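PDB 1UFB: TT1696 protein from Thermus thermophilus, which is of unknown function but belongs to the HEPN-domain proteins and may bind DNA. Local coordinates for residues Ala4-Trp7 / Leu8-Ala11; Val71-Asp74 / Leu75-Ala78; Tyr85-Pro88 / Thr89-Pro92; Ala97-Ala100 / Ala101-Tyr104; Lys118-Ala121 / Phe122-Lys126. All coordinates share one frame; numbering follows the deposited sequence.

Contact 1. Residues Ala4-Trp7 / Leu8-Ala11; sequences ARDW and LEQA
A4 meets L8 one turn further on: the amide of L8 donates to A4 O at 3.0 Å, and L8 CD2 turns back to within 3.6 Å of that same oxygen. The R5 side chain takes little part, yet its carbonyl is well used, taking the amide of E9 at 2.8 Å (N to O) with E9 CB resting close by. At D6 the carbonyl receives the amide of Q10. Its carboxylate lies beside that of E9, the two side chains pointing the same way with D6 OD1 3.9 Å from E9 OE1 and the flat groups turned 68° apart. This pairing of like charges is probably eased at D6 OD2 by weak contacts to R3 and to the amide of G98 of the second subunit. W7 closes the series, its carbonyl accepting the amide of A11 at 2.8 Å (N to O). CG lies beside the backbone N, opposite the carbonyl carbon (chi1 -75°), and the indole leaves this turn to pack on K43 and L47 of helix 27-48 and on P92 of the second subunit. Q10 likewise turns outward, its OE1 accepting the amide of A101 of the second subunit. The regular ladder of i to i+4 bonds is that of an alpha-helix, here the first of a HEPN helical bundle, with one flank in the bundle and another in the dimer interface.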
loop_
_atom_site.group_PDB
_atom_site.type_symbol
_atom_site.label_atom_id
_atom_site.label_comp_id
_atom_site.label_asym_id
_atom_site.label_seq_id
_atom_site.Cartn_x
_atom_site.Cartn_y
_atom_site.Cartn_z
ATOM N N ALA A 4 -3.366 0.132 -21.003
ATOM C CA ALA A 4 -1.944 0.276 -20.698
ATOM C C ALA A 4 -1.701 1.707 -20.223
ATOM O O ALA A 4 -0.933 1.955 -19.268
ATOM C CB ALA A 4 -1.066 -0.015 -21.970
ATOM N N ARG A 5 -2.346 2.677 -20.880
ATOM C CA ARG A 5 -2.133 4.089 -20.512
ATOM C C ARG A 5 -2.582 4.453 -19.088
ATOM O O ARG A 5 -1.933 5.246 -18.381
ATOM C CB ARG A 5 -2.792 5.012 -21.552
ATOM C CG ARG A 5 -2.016 4.980 -22.895
ATOM C CD ARG A 5 -2.294 6.167 -23.890
ATOM N NE ARG A 5 -1.974 5.716 -25.264
ATOM C CZ ARG A 5 -1.277 6.402 -26.181
ATOM N NH1 ARG A 5 -0.798 7.624 -25.918
ATOM N NH2 ARG A 5 -1.032 5.840 -27.362
ATOM N N ASP A 6 -3.702 3.863 -18.699
ATOM C CA ASP A 6 -4.260 4.007 -17.353
ATOM C C ASP A 6 -3.241 3.495 -16.284
ATOM O O ASP A 6 -3.072 4.108 -15.208
ATOM C CB ASP A 6 -5.571 3.200 -17.244
ATOM C CG ASP A 6 -6.711 3.817 -18.050
ATOM O OD1 ASP A 6 -6.638 5.017 -18.395
ATOM O OD2 ASP A 6 -7.688 3.130 -18.324
ATOM N N TRP A 7 -2.599 2.367 -16.574
ATOM C CA TRP A 7 -1.615 1.804 -15.634
ATOM C C TRP A 7 -0.352 2.640 -15.599
ATOM O O TRP A 7 0.285 2.812 -14.541
ATOM C CB TRP A 7 -1.296 0.341 -15.997
ATOM C CG TRP A 7 -2.418 -0.586 -15.614
ATOM C CD1 TRP A 7 -3.586 -0.789 -16.292
ATOM C CD2 TRP A 7 -2.502 -1.378 -14.423
ATOM N NE1 TRP A 7 -4.405 -1.660 -15.594
ATOM C CE2 TRP A 7 -3.759 -2.041 -14.446
ATOM C CE3 TRP A 7 -1.644 -1.592 -13.345
ATOM C CZ2 TRP A 7 -4.178 -2.919 -13.416
ATOM C CZ3 TRP A 7 -2.058 -2.451 -12.326
ATOM C CH2 TRP A 7 -3.314 -3.102 -12.378
ATOM N N LEU A 8 0.004 3.224 -16.744
ATOM C CA LEU A 8 1.192 4.069 -16.726
ATOM C C LEU A 8 0.903 5.298 -15.924
ATOM O O LEU A 8 1.776 5.821 -15.224
ATOM C CB LEU A 8 1.591 4.489 -18.158
ATOM C CG LEU A 8 2.820 3.741 -18.603
ATOM C CD1 LEU A 8 4.051 4.200 -17.748
ATOM C CD2 LEU A 8 2.549 2.233 -18.466
ATOM N N GLU A 9 -0.320 5.799 -16.098
ATOM C CA GLU A 9 -0.784 6.988 -15.392
ATOM C C GLU A 9 -0.720 6.684 -13.874
ATOM O O GLU A 9 -0.249 7.493 -13.096
ATOM C CB GLU A 9 -2.235 7.266 -15.807
ATOM C CG GLU A 9 -2.594 8.657 -16.286
ATOM C CD GLU A 9 -3.996 8.696 -16.999
ATOM O OE1 GLU A 9 -4.177 8.030 -18.065
ATOM O OE2 GLU A 9 -4.922 9.390 -16.475
ATOM N N GLN A 10 -1.211 5.511 -13.477
ATOM C CA GLN A 10 -1.175 5.097 -12.057
ATOM C C GLN A 10 0.265 4.998 -11.571
ATOM O O GLN A 10 0.574 5.396 -10.448
ATOM C CB GLN A 10 -1.821 3.724 -11.910
ATOM C CG GLN A 10 -1.979 3.286 -10.427
ATOM C CD GLN A 10 -2.827 4.269 -9.614
ATOM O OE1 GLN A 10 -3.889 4.729 -10.073
ATOM N NE2 GLN A 10 -2.382 4.575 -8.372
ATOM N N ALA A 11 1.143 4.422 -12.411
ATOM C CA ALA A 11 2.558 4.255 -12.019
ATOM C C ALA A 11 3.177 5.617 -11.749
ATOM O O ALA A 11 3.880 5.808 -10.732
ATOM C CB ALA A 11 3.335 3.538 -13.186
#

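Contact 2. Residues Val71-Asp74 / Leu75-Ala78; sequences VPED and LVEA
V71 reaches over the first turn of helix 73-83, its CG1 lying 4.1 Å from L75 CB and 4.2 Å from V76 CG2. The valine pair, five residues apart across the helix start, has the spacing of a hydrophobic staple. P72 runs alongside L75, the ring CD 3.7 Å from L75 CD1, so both residues preceding the helix rest on the same leucine. An alanine in place of L75 would probably leave the P72 ring without its apolar neighbour and open a gap against F122 of helix 106-126. Behind these side chains the backbone fixes the turn: P72 O accepts from L75 N at 3.0 Å, while E73 O receives a good bond from E77 N and a weak one from V76 N. The carboxylates of E73 and E77 approach with planes only 18° apart. E77 OE2 has a salt bridge to K80, which would probably offset the nearby like charge. Further out, V71 and L75 pack on L62 of helix 58-63. E73 bends at its second torsion (chi2 67°), bringing OE2 3.5 Å from E77 OE2 and OE1 4.0 Å from V76 CG2.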
loop_
_atom_site.group_PDB
_atom_site.type_symbol
_atom_site.label_atom_id
_atom_site.label_comp_id
_atom_site.label_asym_id
_atom_site.label_seq_id
_atom_site.Cartn_x
_atom_site.Cartn_y
_atom_site.Cartn_z
ATOM N N VAL A 71 15.717 -6.742 -21.530
ATOM C CA VAL A 71 15.761 -6.244 -20.168
ATOM C C VAL A 71 17.188 -6.125 -19.689
ATOM O O VAL A 71 17.842 -7.142 -19.462
ATOM C CB VAL A 71 15.009 -7.223 -19.221
ATOM C CG1 VAL A 71 15.182 -6.799 -17.785
ATOM C CG2 VAL A 71 13.560 -7.311 -19.634
ATOM N N PRO A 72 17.681 -4.892 -19.477
ATOM C CA PRO A 72 19.066 -4.803 -19.018
ATOM C C PRO A 72 19.211 -5.433 -17.647
ATOM O O PRO A 72 18.235 -5.452 -16.863
ATOM C CB PRO A 72 19.351 -3.302 -18.994
ATOM C CG PRO A 72 18.362 -2.726 -19.967
ATOM C CD PRO A 72 17.111 -3.555 -19.722
ATOM N N GLU A 73 20.415 -5.922 -17.359
ATOM C CA GLU A 73 20.709 -6.547 -16.072
ATOM C C GLU A 73 20.494 -5.617 -14.875
ATOM O O GLU A 73 20.179 -6.094 -13.752
ATOM C CB GLU A 73 22.155 -7.030 -16.035
ATOM C CG GLU A 73 22.558 -7.646 -14.699
ATOM C CD GLU A 73 21.835 -8.978 -14.398
ATOM O OE1 GLU A 73 21.129 -9.557 -15.287
ATOM O OE2 GLU A 73 21.984 -9.449 -13.247
ATOM N N ASP A 74 20.733 -4.309 -15.086
ATOM C CA ASP A 74 20.552 -3.363 -13.995
ATOM C C ASP A 74 19.077 -3.287 -13.568
ATOM O O ASP A 74 18.809 -2.993 -12.401
ATOM C CB ASP A 74 21.184 -1.985 -14.321
ATOM C CG ASP A 74 20.361 -1.106 -15.274
ATOM O OD1 ASP A 74 19.506 -1.566 -16.074
ATOM O OD2 ASP A 74 20.630 0.118 -15.220
ATOM N N LEU A 75 18.139 -3.605 -14.468
ATOM C CA LEU A 75 16.741 -3.602 -14.059
ATOM C C LEU A 75 16.423 -4.820 -13.156
ATOM O O LEU A 75 15.517 -4.781 -12.289
ATOM C CB LEU A 75 15.830 -3.588 -15.283
ATOM C CG LEU A 75 15.913 -2.305 -16.143
ATOM C CD1 LEU A 75 14.771 -2.310 -17.157
ATOM C CD2 LEU A 75 15.872 -1.045 -15.272
ATOM N N VAL A 76 17.138 -5.932 -13.393
ATOM C CA VAL A 76 16.937 -7.139 -12.594
ATOM C C VAL A 76 17.432 -6.823 -11.183
ATOM O O VAL A 76 16.792 -7.159 -10.184
ATOM C CB VAL A 76 17.744 -8.371 -13.198
ATOM C CG1 VAL A 76 17.577 -9.582 -12.321
ATOM C CG2 VAL A 76 17.241 -8.700 -14.595
ATOM N N GLU A 77 18.566 -6.139 -11.082
ATOM C CA GLU A 77 19.050 -5.813 -9.743
ATOM C C GLU A 77 18.095 -4.815 -9.080
ATOM O O GLU A 77 17.825 -4.955 -7.898
ATOM C CB GLU A 77 20.500 -5.303 -9.778
ATOM C CG GLU A 77 21.509 -6.488 -10.136
ATOM C CD GLU A 77 21.255 -7.849 -9.328
ATOM O OE1 GLU A 77 21.443 -7.912 -8.062
ATOM O OE2 GLU A 77 20.848 -8.876 -9.975
ATOM N N ALA A 78 17.583 -3.830 -9.830
ATOM C CA ALA A 78 16.619 -2.886 -9.235
ATOM C C ALA A 78 15.374 -3.673 -8.712
ATOM O O ALA A 78 14.802 -3.349 -7.653
ATOM C CB ALA A 78 16.144 -1.860 -10.305
#

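Contact 3. Residues Tyr85-Pro88 / Thr89-Pro92; sequences YYIP and TRYP
I87 O accepts two backbone amides at once, R90 N at 3.0 Å and Y91 N at 3.2 Å, drawing the chain into a tight turn. Residues 86-88 have helical backbone angles but lack regular helix bonds, and side chains supply the remaining ties. T89 OG1, placed between its own N and carbonyl carbon (chi1 47°), donates to Y85 O at 2.6 Å from above the carbonyl plane, while T89 CG2 touches Y85 CB. R90 grips Y86 O side-on with two nitrogens, NH2 at 2.9 Å and NE at 3.1 Å, the oxygen lying in the guanidinium plane. A bend at chi3 (-74°) also carries NH2 over one face of the Y86 ring in a cation-pi contact, with the two planes 60° apart. Water 1 sits at the guanidinium edge, accepts from R90 NH2 at 2.7 Å and bonds Y86 OH. Y91 CE1 covers a guanidinium face, and Y91 CD1 meets I87 CG2. Both R90 NH1 and Y91 OH bond across the dimer, to Q36 and E39 of the second subunit. R90 and H95 have the spacing of the Rx4-6H motif of many HEPN proteins, although no activity is established here. In the fold, the turn lies between helices 73-83 and 106-126: Y85 packs on C31 of helix 27-48 and on A112 of helix 106-126, while T89 and R90 rest on F32 of helix 27-48.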
loop_
_atom_site.group_PDB
_atom_site.type_symbol
_atom_site.label_atom_id
_atom_site.label_comp_id
_atom_site.label_asym_id
_atom_site.label_seq_id
_atom_site.Cartn_x
_atom_site.Cartn_y
_atom_site.Cartn_z
ATOM N N TYR A 85 10.247 -4.313 -0.807
ATOM C CA TYR A 85 9.471 -3.180 -0.245
ATOM C C TYR A 85 7.952 -3.367 -0.300
ATOM O O TYR A 85 7.227 -2.461 0.130
ATOM C CB TYR A 85 9.838 -1.863 -0.948
ATOM C CG TYR A 85 11.325 -1.488 -0.777
ATOM C CD1 TYR A 85 12.009 -0.757 -1.766
ATOM C CD2 TYR A 85 12.011 -1.837 0.381
ATOM C CE1 TYR A 85 13.373 -0.369 -1.606
ATOM C CE2 TYR A 85 13.379 -1.441 0.563
ATOM C CZ TYR A 85 14.034 -0.707 -0.445
ATOM O OH TYR A 85 15.338 -0.248 -0.306
ATOM N N TYR A 86 7.470 -4.479 -0.876
ATOM C CA TYR A 86 6.031 -4.659 -0.941
ATOM C C TYR A 86 5.422 -4.961 0.461
ATOM O O TYR A 86 4.490 -4.299 0.915
ATOM C CB TYR A 86 5.676 -5.746 -1.976
ATOM C CG TYR A 86 4.200 -6.052 -1.992
ATOM C CD1 TYR A 86 3.260 -5.093 -2.430
ATOM C CD2 TYR A 86 3.728 -7.265 -1.415
ATOM C CE1 TYR A 86 1.826 -5.354 -2.275
ATOM C CE2 TYR A 86 2.387 -7.512 -1.248
ATOM C CZ TYR A 86 1.444 -6.576 -1.676
ATOM O OH TYR A 86 0.145 -6.958 -1.529
ATOM N N ILE A 87 5.982 -5.927 1.168
ATOM C CA ILE A 87 5.459 -6.268 2.471
ATOM C C ILE A 87 6.205 -5.679 3.712
ATOM O O ILE A 87 5.565 -5.084 4.580
ATOM C CB ILE A 87 5.291 -7.871 2.605
ATOM C CG1 ILE A 87 3.885 -8.261 2.056
ATOM C CG2 ILE A 87 5.341 -8.326 4.128
ATOM C CD1 ILE A 87 3.652 -9.801 1.673
ATOM N N PRO A 88 7.555 -5.787 3.776
ATOM C CA PRO A 88 8.335 -5.279 4.927
ATOM C C PRO A 88 8.203 -3.823 5.281
ATOM O O PRO A 88 8.408 -3.433 6.419
ATOM C CB PRO A 88 9.800 -5.699 4.590
ATOM C CG PRO A 88 9.563 -7.051 3.776
ATOM C CD PRO A 88 8.420 -6.532 2.836
ATOM N N THR A 89 7.832 -3.000 4.326
ATOM C CA THR A 89 7.653 -1.588 4.617
ATOM C C THR A 89 6.411 -1.294 5.446
ATOM O O THR A 89 6.272 -0.222 5.982
ATOM C CB THR A 89 7.531 -0.815 3.313
ATOM O OG1 THR A 89 6.593 -1.503 2.431
ATOM C CG2 THR A 89 8.899 -0.767 2.616
ATOM N N ARG A 90 5.499 -2.252 5.579
ATOM C CA ARG A 90 4.205 -2.000 6.249
ATOM C C ARG A 90 3.878 -2.975 7.389
ATOM O O ARG A 90 2.990 -2.702 8.183
ATOM C CB ARG A 90 3.053 -2.170 5.237
ATOM C CG ARG A 90 3.122 -1.212 4.035
ATOM C CD ARG A 90 1.989 -1.522 3.057
ATOM N NE ARG A 90 2.243 -2.754 2.315
ATOM C CZ ARG A 90 1.336 -3.741 2.117
ATOM N NH1 ARG A 90 0.074 -3.680 2.631
ATOM N NH2 ARG A 90 1.643 -4.734 1.290
ATOM N N TYR A 91 4.561 -4.115 7.428
ATOM C CA TYR A 91 4.185 -5.145 8.409
ATOM C C TYR A 91 5.285 -5.387 9.412
ATOM O O TYR A 91 6.364 -5.831 9.045
ATOM C CB TYR A 91 3.790 -6.456 7.690
ATOM C CG TYR A 91 2.469 -6.297 6.959
ATOM C CD1 TYR A 91 2.408 -6.244 5.543
ATOM C CD2 TYR A 91 1.276 -6.116 7.674
ATOM C CE1 TYR A 91 1.148 -6.007 4.845
ATOM C CE2 TYR A 91 0.007 -5.875 6.994
ATOM C CZ TYR A 91 -0.023 -5.830 5.566
ATOM O OH TYR A 91 -1.231 -5.669 4.889
ATOM N N PRO A 92 4.988 -5.133 10.709
ATOM C CA PRO A 92 5.983 -5.298 11.789
ATOM C C PRO A 92 6.660 -6.659 11.863
ATOM O O PRO A 92 7.875 -6.733 12.053
ATOM C CB PRO A 92 5.200 -4.936 13.050
ATOM C CG PRO A 92 4.184 -3.916 12.505
ATOM C CD PRO A 92 3.691 -4.643 11.247
HETATM O O HOH W 1 -0.515 -6.401 1.613
#

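Contact 4. Residues Ala97-Ala100 / Ala101-Tyr104; sequences AGPA and ARHY
H103 holds A100 O twice: its backbone N donates at 3.1 Å in a nearly straight bond (169°), and ring ND1 adds a weak one at 3.4 Å. With CG anti to the carbonyl carbon and beside the backbone N (chi1 -63°), the imidazole swings back so that A100 O lies at its edge, in the ring plane. The same oxygen also lies at the edge of the Y104 ring, 3.4 Å from Y104 CD1. At the other end of the imidazole, NE2 is 3.0 Å from water 2, which also receives weak bonds from A97 N and R102 NH2 and thus bridges A97 to R102 and H103. An alanine in place of H103 would probably leave water 2 without one of its partners, A100 O without the weak ND1 bond and H95 without its stacking mate. R102 runs extended beyond CG, and one face of its guanidinium lies over A97 O and G98 CA, with R102 NH1 3.3 Å from G98 CA. The backbone of G98 has positive phi (68°), which favours glycine. R102 CG sits over a face of the H103 ring and lies 3.5 Å from P99 O. Outside the two segments, H103 stacks on H95, A101 packs on H13 of the second subunit, and P99 and A100 pack on Q10 there. The short 3-10 turn of 101-103 is therefore held by backbone carbonyls, water and ring edges rather than by salt bridges, while P99, A100 and A101 face the second subunit.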
loop_
_atom_site.group_PDB
_atom_site.type_symbol
_atom_site.label_atom_id
_atom_site.label_comp_id
_atom_site.label_asym_id
_atom_site.label_seq_id
_atom_site.Cartn_x
_atom_site.Cartn_y
_atom_site.Cartn_z
ATOM N N ALA A 97 12.076 -6.252 15.459
ATOM C CA ALA A 97 11.434 -5.525 16.523
ATOM C C ALA A 97 10.926 -4.213 16.017
ATOM O O ALA A 97 11.337 -3.760 14.928
ATOM C CB ALA A 97 12.475 -5.292 17.654
ATOM N N GLY A 98 10.051 -3.609 16.821
ATOM C CA GLY A 98 9.459 -2.324 16.491
ATOM C C GLY A 98 8.497 -2.358 15.292
ATOM O O GLY A 98 8.250 -3.412 14.667
ATOM N N PRO A 99 7.900 -1.201 14.987
ATOM C CA PRO A 99 6.983 -1.113 13.857
ATOM C C PRO A 99 7.843 -1.195 12.578
ATOM O O PRO A 99 9.058 -0.947 12.600
ATOM C CB PRO A 99 6.355 0.260 14.014
ATOM C CG PRO A 99 7.479 1.059 14.743
ATOM C CD PRO A 99 7.905 0.037 15.782
ATOM N N ALA A 100 7.197 -1.528 11.470
ATOM C CA ALA A 100 7.888 -1.618 10.199
ATOM C C ALA A 100 8.518 -0.283 9.794
ATOM O O ALA A 100 9.662 -0.257 9.381
ATOM C CB ALA A 100 6.887 -2.057 9.099
ATOM N N ALA A 101 7.775 0.809 9.960
ATOM C CA ALA A 101 8.203 2.160 9.514
ATOM C C ALA A 101 9.585 2.670 9.891
ATOM O O ALA A 101 10.242 3.406 9.090
ATOM C CB ALA A 101 7.164 3.179 9.974
ATOM N N ARG A 102 10.027 2.265 11.083
ATOM C CA ARG A 102 11.314 2.733 11.605
ATOM C C ARG A 102 12.530 2.108 10.951
ATOM O O ARG A 102 13.643 2.567 11.137
ATOM C CB ARG A 102 11.411 2.516 13.139
ATOM C CG ARG A 102 11.666 1.120 13.514
ATOM C CD ARG A 102 11.971 0.933 15.022
ATOM N NE ARG A 102 12.775 -0.289 15.167
ATOM C CZ ARG A 102 12.877 -1.045 16.260
ATOM N NH1 ARG A 102 12.202 -0.728 17.371
ATOM N NH2 ARG A 102 13.678 -2.117 16.231
ATOM N N HIS A 103 12.335 1.050 10.182
ATOM C CA HIS A 103 13.486 0.420 9.578
ATOM C C HIS A 103 13.860 1.005 8.232
ATOM O O HIS A 103 14.703 0.419 7.565
ATOM C CB HIS A 103 13.225 -1.085 9.411
ATOM C CG HIS A 103 13.040 -1.805 10.712
ATOM N ND1 HIS A 103 11.806 -2.002 11.289
ATOM C CD2 HIS A 103 13.946 -2.341 11.568
ATOM C CE1 HIS A 103 11.955 -2.626 12.446
ATOM N NE2 HIS A 103 13.243 -2.844 12.639
ATOM N N TYR A 104 13.264 2.131 7.835
ATOM C CA TYR A 104 13.554 2.668 6.508
ATOM C C TYR A 104 14.085 4.096 6.603
ATOM O O TYR A 104 13.598 4.856 7.405
ATOM C CB TYR A 104 12.280 2.555 5.642
ATOM C CG TYR A 104 11.939 1.087 5.464
ATOM C CD1 TYR A 104 11.280 0.373 6.473
ATOM C CD2 TYR A 104 12.396 0.378 4.328
ATOM C CE1 TYR A 104 11.090 -1.013 6.349
ATOM C CE2 TYR A 104 12.227 -0.980 4.197
ATOM C CZ TYR A 104 11.567 -1.687 5.220
ATOM O OH TYR A 104 11.414 -3.037 5.089
HETATM O O HOH W 2 14.540 -4.761 14.622
#

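Contact 5. Residues Lys118-Ala121 / Phe122-Lys126; sequences KILA and FVEEK
L120 and E124 meet one turn apart, joined by the amide of E124 donating to L120 O at 2.8 Å. The glutamate, extended beyond CG, runs close past that carbonyl, E124 CG lying 3.4 Å from L120 O, and its OE2 comes within 3.7 Å of L120 CD1. The far end of E124 has a long, weak ion pair with R12. A121 O accepts the amide of E125 at 3.0 Å (N to O), while E125, bent at chi2, brings OE1 to 3.5 Å from A121 O. These i to i+4 bonds belong to the last turns of helix 106-126, the closing helix of the HEPN bundle. It faces helix 27-48 through I119 and V123, and helix 4-24 through L120 and V123. F122 turns to another side: its amide bonds K118 O, its CB lies 3.3 Å from that oxygen, and CG stands opposite the backbone N (chi1 161°), which directs the ring out from the helix toward V71, P72 and L75. One edge of the ring faces I119 O, at 4.0 Å from F122 CD2, and K126 CG lies over one face. On the backbone, V123 N bonds I119 O. K126 N donates to F122 O at 2.9 Å, and K126 O accepts a bond from R49.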
loop_
_atom_site.group_PDB
_atom_site.type_symbol
_atom_site.label_atom_id
_atom_site.label_comp_id
_atom_site.label_asym_id
_atom_site.label_seq_id
_atom_site.Cartn_x
_atom_site.Cartn_y
_atom_site.Cartn_z
ATOM N N LYS A 118 13.900 4.187 -13.040
ATOM C CA LYS A 118 14.532 3.380 -14.124
ATOM C C LYS A 118 13.523 2.425 -14.755
ATOM O O LYS A 118 13.464 2.241 -16.005
ATOM C CB LYS A 118 15.664 2.522 -13.562
ATOM C CG LYS A 118 16.839 3.258 -13.056
ATOM C CD LYS A 118 17.918 2.228 -12.769
ATOM C CE LYS A 118 19.055 2.834 -11.940
ATOM N NZ LYS A 118 20.122 1.757 -11.680
ATOM N N ILE A 119 12.697 1.811 -13.901
ATOM C CA ILE A 119 11.685 0.885 -14.407
ATOM C C ILE A 119 10.663 1.620 -15.271
ATOM O O ILE A 119 10.324 1.165 -16.387
ATOM C CB ILE A 119 10.949 0.163 -13.256
ATOM C CG1 ILE A 119 11.953 -0.684 -12.436
ATOM C CG2 ILE A 119 9.795 -0.703 -13.824
ATOM C CD1 ILE A 119 12.413 -1.977 -13.074
ATOM N N LEU A 120 10.169 2.752 -14.763
ATOM C CA LEU A 120 9.194 3.573 -15.479
ATOM C C LEU A 120 9.746 4.021 -16.830
ATOM O O LEU A 120 9.022 3.981 -17.859
ATOM C CB LEU A 120 8.892 4.855 -14.685
ATOM C CG LEU A 120 7.480 4.822 -14.127
ATOM C CD1 LEU A 120 6.480 4.822 -15.335
ATOM C CD2 LEU A 120 7.373 3.524 -13.235
ATOM N N ALA A 121 11.008 4.416 -16.826
ATOM C CA ALA A 121 11.624 4.963 -18.093
ATOM C C ALA A 121 11.770 3.848 -19.125
ATOM O O ALA A 121 11.526 4.054 -20.302
ATOM C CB ALA A 121 12.988 5.622 -17.778
ATOM N N PHE A 122 12.153 2.671 -18.665
ATOM C CA PHE A 122 12.286 1.474 -19.526
ATOM C C PHE A 122 10.880 1.201 -20.099
ATOM O O PHE A 122 10.687 1.039 -21.317
ATOM C CB PHE A 122 12.808 0.307 -18.657
ATOM C CG PHE A 122 12.592 -1.076 -19.236
ATOM C CD1 PHE A 122 13.467 -1.609 -20.181
ATOM C CD2 PHE A 122 11.497 -1.853 -18.811
ATOM C CE1 PHE A 122 13.249 -2.889 -20.703
ATOM C CE2 PHE A 122 11.274 -3.141 -19.332
ATOM C CZ PHE A 122 12.148 -3.655 -20.277
ATOM N N VAL A 123 9.868 1.178 -19.238
ATOM C CA VAL A 123 8.526 0.939 -19.738
ATOM C C VAL A 123 8.072 2.025 -20.752
ATOM O O VAL A 123 7.459 1.720 -21.797
ATOM C CB VAL A 123 7.511 0.872 -18.552
ATOM C CG1 VAL A 123 6.085 0.989 -19.100
ATOM C CG2 VAL A 123 7.685 -0.484 -17.797
ATOM N N GLU A 124 8.336 3.287 -20.443
ATOM C CA GLU A 124 7.872 4.354 -21.344
ATOM C C GLU A 124 8.528 4.215 -22.724
ATOM O O GLU A 124 7.890 4.444 -23.753
ATOM C CB GLU A 124 8.139 5.748 -20.744
ATOM C CG GLU A 124 7.075 6.145 -19.690
ATOM C CD GLU A 124 7.570 7.180 -18.642
ATOM O OE1 GLU A 124 8.774 7.569 -18.684
ATOM O OE2 GLU A 124 6.747 7.575 -17.772
ATOM N N GLU A 125 9.769 3.770 -22.748
ATOM C CA GLU A 125 10.406 3.605 -24.025
ATOM C C GLU A 125 10.005 2.311 -24.739
ATOM O O GLU A 125 10.100 2.247 -25.958
ATOM C CB GLU A 125 11.915 3.714 -23.871
ATOM C CG GLU A 125 12.667 2.441 -23.855
ATOM C CD GLU A 125 13.819 2.556 -22.912
ATOM O OE1 GLU A 125 14.170 3.715 -22.596
ATOM O OE2 GLU A 125 14.372 1.521 -22.475
ATOM N N LYS A 126 9.550 1.286 -24.013
ATOM C CA LYS A 126 9.156 0.046 -24.692
ATOM C C LYS A 126 7.688 0.067 -25.098
ATOM O O LYS A 126 7.225 -0.812 -25.815
ATOM C CB LYS A 126 9.442 -1.171 -23.823
ATOM C CG LYS A 126 10.898 -1.344 -23.445
ATOM C CD LYS A 126 11.808 -1.457 -24.636
ATOM C CE LYS A 126 13.259 -1.679 -24.199
ATOM N NZ LYS A 126 14.284 -1.556 -25.324
#

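Overall arrangement
From the N terminus, contact 1 lies in the first turns of helix 4-24, contact 2 opens helix 73-83, contacts 3 and 4 follow in the long loop before helix 106-126, and contact 5 ends that helix. All are local and in series, so none nests or crosses and none closes a long loop. Contact 5 joins the other two helical contacts, its L120 and V123 meeting L8 and its F122 meeting L75, its centre about 12 Å from the centre of each. Contacts 3 and 4, their centres about 9 Å apart, touch through P88 and Y104. Contacts 1, 3 and 4 all reach the second subunit, tying the first helix and the loop into the dimer.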